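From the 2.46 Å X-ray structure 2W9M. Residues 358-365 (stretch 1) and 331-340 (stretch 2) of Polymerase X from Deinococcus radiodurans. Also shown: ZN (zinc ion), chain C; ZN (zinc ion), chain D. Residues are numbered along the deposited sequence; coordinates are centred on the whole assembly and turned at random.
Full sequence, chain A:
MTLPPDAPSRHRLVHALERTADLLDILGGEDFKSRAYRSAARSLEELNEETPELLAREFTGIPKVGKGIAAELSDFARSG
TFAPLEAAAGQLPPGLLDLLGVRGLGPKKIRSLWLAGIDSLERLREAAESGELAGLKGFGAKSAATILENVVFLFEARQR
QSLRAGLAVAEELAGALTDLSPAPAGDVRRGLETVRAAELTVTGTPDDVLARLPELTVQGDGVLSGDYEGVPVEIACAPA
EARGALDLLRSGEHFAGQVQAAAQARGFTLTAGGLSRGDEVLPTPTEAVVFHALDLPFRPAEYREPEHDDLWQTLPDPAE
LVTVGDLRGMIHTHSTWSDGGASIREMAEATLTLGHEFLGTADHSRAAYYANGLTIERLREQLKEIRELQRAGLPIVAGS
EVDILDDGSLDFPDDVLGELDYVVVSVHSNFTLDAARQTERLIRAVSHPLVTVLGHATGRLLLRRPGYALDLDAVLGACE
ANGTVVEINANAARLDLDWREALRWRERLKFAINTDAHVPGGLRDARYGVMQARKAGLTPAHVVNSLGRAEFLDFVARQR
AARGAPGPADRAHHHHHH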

# COMPACT_ATOMS: atom_id res chain seq x y z
N PHE A 358 17.45 1.84 10.75
CA PHE A 358 17.27 0.48 11.26
C PHE A 358 16.03 -0.22 10.70
O PHE A 358 15.10 0.43 10.21
CB PHE A 358 17.28 0.46 12.80
CG PHE A 358 16.06 1.08 13.43
CD1 PHE A 358 15.97 2.45 13.62
CD2 PHE A 358 15.00 0.28 13.84
CE1 PHE A 358 14.85 3.02 14.20
CE2 PHE A 358 13.87 0.85 14.43
CZ PHE A 358 13.80 2.22 14.61
N LEU A 359 16.03 -1.55 10.78
CA LEU A 359 14.94 -2.36 10.24
C LEU A 359 14.08 -2.95 11.34
O LEU A 359 14.59 -3.45 12.34
CB LEU A 359 15.49 -3.49 9.37
CG LEU A 359 14.48 -4.53 8.87
CD1 LEU A 359 13.70 -4.00 7.67
CD2 LEU A 359 15.19 -5.82 8.50
N GLY A 360 12.77 -2.89 11.15
CA GLY A 360 11.84 -3.50 12.07
C GLY A 360 11.26 -4.79 11.51
O GLY A 360 10.48 -4.79 10.56
N THR A 361 11.67 -5.90 12.11
CA THR A 361 11.16 -7.21 11.76
C THR A 361 9.71 -7.35 12.23
O THR A 361 9.35 -6.82 13.27
CB THR A 361 12.03 -8.30 12.43
OG1 THR A 361 13.14 -8.60 11.58
CG2 THR A 361 11.23 -9.56 12.69
N ALA A 362 8.89 -8.06 11.45
CA ALA A 362 7.48 -8.24 11.81
C ALA A 362 6.75 -9.25 10.93
O ALA A 362 5.82 -8.90 10.21
CB ALA A 362 6.75 -6.90 11.78
N ASP A 363 7.17 -10.51 11.01
CA ASP A 363 6.53 -11.58 10.24
C ASP A 363 5.24 -12.04 10.92
O ASP A 363 5.02 -11.77 12.10
CB ASP A 363 7.51 -12.75 10.05
CG ASP A 363 8.57 -12.44 9.00
OD1 ASP A 363 8.21 -12.24 7.83
OD2 ASP A 363 9.77 -12.40 9.35
N HIS A 364 4.37 -12.72 10.17
CA HIS A 364 3.08 -13.15 10.71
C HIS A 364 3.26 -14.23 11.76
O HIS A 364 4.34 -14.80 11.91
CB HIS A 364 2.17 -13.68 9.61
CG HIS A 364 2.01 -12.76 8.45
ND1 HIS A 364 1.04 -11.78 8.41
CD2 HIS A 364 2.69 -12.66 7.29
CE1 HIS A 364 1.14 -11.12 7.28
NE2 HIS A 364 2.14 -11.63 6.58
N SER A 365 2.17 -14.54 12.45
CA SER A 365 2.18 -15.53 13.51
C SER A 365 1.32 -16.75 13.16
O SER A 365 0.55 -16.72 12.21
CB SER A 365 1.67 -14.90 14.80
OG SER A 365 0.49 -14.16 14.56
ZN ZN C . 2.22 -10.89 4.65
ZN ZN D . 2.18 -7.08 7.50
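Stretch 2 331-340: IHTHSTWSDG

Stretch 2 runs parallel to stretch 1, beginning extended at I331, turning a corner at H332, where phi and psi are both positive (59/67), and continuing extended through T333 before it loops round from S335 to G340. Opposite it, F358 to T361 form a strand. The CA atoms of the two stretches come closest at G360 and I331, where G360 CA lies 3.6 Å from I331 CA. Glycine suits this place, because a CB on G360 would point toward stretch 2 and fall 2.5 Å from I331 CA.

The backbone pairing centres on T333, which bridges T361. T333 N donates to G360 O at 3.1 Å, and T333 O accepts a weak bond from A362 N, also 3.1 Å. The threonine hydroxyl reinforces the pairing, T333 OG1 donating to the same G360 O at 2.8 Å.

Farther along, side chains take over. D363 acts as a two-pronged acceptor for S335: S335 N reaches D363 OD1 at 2.8 Å, and S335 OG reaches D363 OD2 at 2.8 Å. A water donates to T333 O (2.8 Å) and, weakly, to D363 OD2 (2.9 Å). S338 OG then accepts from H364 N at 3.0 Å.

Apolar contacts are few. F358 CE2 meets I331 CG2 at 4.2 Å, while the small A362 methyl points toward the corner, its CB 3.6 Å from H332 CA.

The histidines combine flat rings with metal-binding nitrogens. Those of H364 and H334 form an offset stack, centroids 4.2 Å apart and planes at 30°, yet they serve different zinc ions. H364 NE2 binds the chain C zinc at 2.1 Å, joined by D339 OD1 (2.6 Å) and OD2 (2.3 Å), so this ion ties the two stretches together. H332 NE2 and H334 NE2 each bind the chain D zinc at 2.3 Å; each ion is also bound from elsewhere in the structure.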

# COMPACT_ATOMS: atom_id res chain seq x y z
N ILE A 331 9.91 -0.06 10.13
CA ILE A 331 9.34 -1.19 10.87
C ILE A 331 8.17 -1.84 10.13
O ILE A 331 7.68 -1.32 9.13
CB ILE A 331 8.90 -0.78 12.29
CG1 ILE A 331 7.70 0.18 12.24
CG2 ILE A 331 10.07 -0.18 13.06
CD1 ILE A 331 7.16 0.55 13.61
N HIS A 332 7.75 -2.99 10.65
CA HIS A 332 6.71 -3.80 10.03
C HIS A 332 7.10 -4.22 8.61
O HIS A 332 6.50 -3.79 7.63
CB HIS A 332 5.36 -3.07 10.05
CG HIS A 332 4.22 -3.91 9.61
ND1 HIS A 332 2.98 -3.39 9.30
CD2 HIS A 332 4.12 -5.24 9.40
CE1 HIS A 332 2.17 -4.36 8.93
NE2 HIS A 332 2.83 -5.50 8.98
N THR A 333 8.12 -5.06 8.52
CA THR A 333 8.56 -5.61 7.24
C THR A 333 8.49 -7.14 7.32
O THR A 333 8.50 -7.70 8.42
CB THR A 333 10.01 -5.21 6.93
OG1 THR A 333 10.87 -5.72 7.94
CG2 THR A 333 10.14 -3.69 6.88
N HIS A 334 8.40 -7.80 6.18
CA HIS A 334 8.30 -9.26 6.16
C HIS A 334 9.50 -9.91 5.48
O HIS A 334 10.11 -9.32 4.59
CB HIS A 334 7.00 -9.72 5.51
CG HIS A 334 5.78 -9.34 6.28
ND1 HIS A 334 5.10 -10.23 7.09
CD2 HIS A 334 5.12 -8.15 6.39
CE1 HIS A 334 4.07 -9.61 7.65
NE2 HIS A 334 4.07 -8.35 7.25
N SER A 335 9.84 -11.12 5.91
CA SER A 335 10.99 -11.84 5.39
C SER A 335 10.60 -13.23 4.92
O SER A 335 9.43 -13.63 4.98
CB SER A 335 12.06 -11.96 6.47
OG SER A 335 11.69 -12.93 7.44
N THR A 336 11.60 -13.97 4.46
CA THR A 336 11.42 -15.36 4.04
C THR A 336 10.82 -16.25 5.14
O THR A 336 10.15 -17.24 4.84
CB THR A 336 12.74 -15.94 3.53
OG1 THR A 336 12.78 -15.82 2.10
CG2 THR A 336 12.89 -17.40 3.92
N TRP A 337 11.06 -15.89 6.40
CA TRP A 337 10.48 -16.61 7.54
C TRP A 337 8.96 -16.70 7.44
O TRP A 337 8.35 -17.68 7.88
CB TRP A 337 10.86 -15.94 8.86
CG TRP A 337 12.27 -16.16 9.26
CD1 TRP A 337 13.35 -15.41 8.90
CD2 TRP A 337 12.77 -17.20 10.10
NE1 TRP A 337 14.50 -15.92 9.46
CE2 TRP A 337 14.16 -17.02 10.21
CE3 TRP A 337 12.17 -18.27 10.78
CZ2 TRP A 337 14.97 -17.88 10.96
CZ3 TRP A 337 12.97 -19.11 11.52
CH2 TRP A 337 14.35 -18.91 11.61
N SER A 338 8.34 -15.67 6.87
CA SER A 338 6.89 -15.60 6.76
C SER A 338 6.48 -15.74 5.29
O SER A 338 6.72 -16.78 4.66
CB SER A 338 6.40 -14.26 7.32
OG SER A 338 5.05 -14.34 7.73
N ASP A 339 5.86 -14.70 4.75
CA ASP A 339 5.48 -14.68 3.35
C ASP A 339 6.23 -13.60 2.56
O ASP A 339 5.74 -13.11 1.56
CB ASP A 339 3.97 -14.52 3.19
CG ASP A 339 3.46 -13.19 3.73
OD1 ASP A 339 4.22 -12.49 4.43
OD2 ASP A 339 2.29 -12.83 3.44
N GLY A 340 7.42 -13.25 3.03
CA GLY A 340 8.28 -12.33 2.30
C GLY A 340 9.11 -13.06 1.26
O GLY A 340 9.07 -14.28 1.17
O HOH W 1 10.50 -9.63 8.90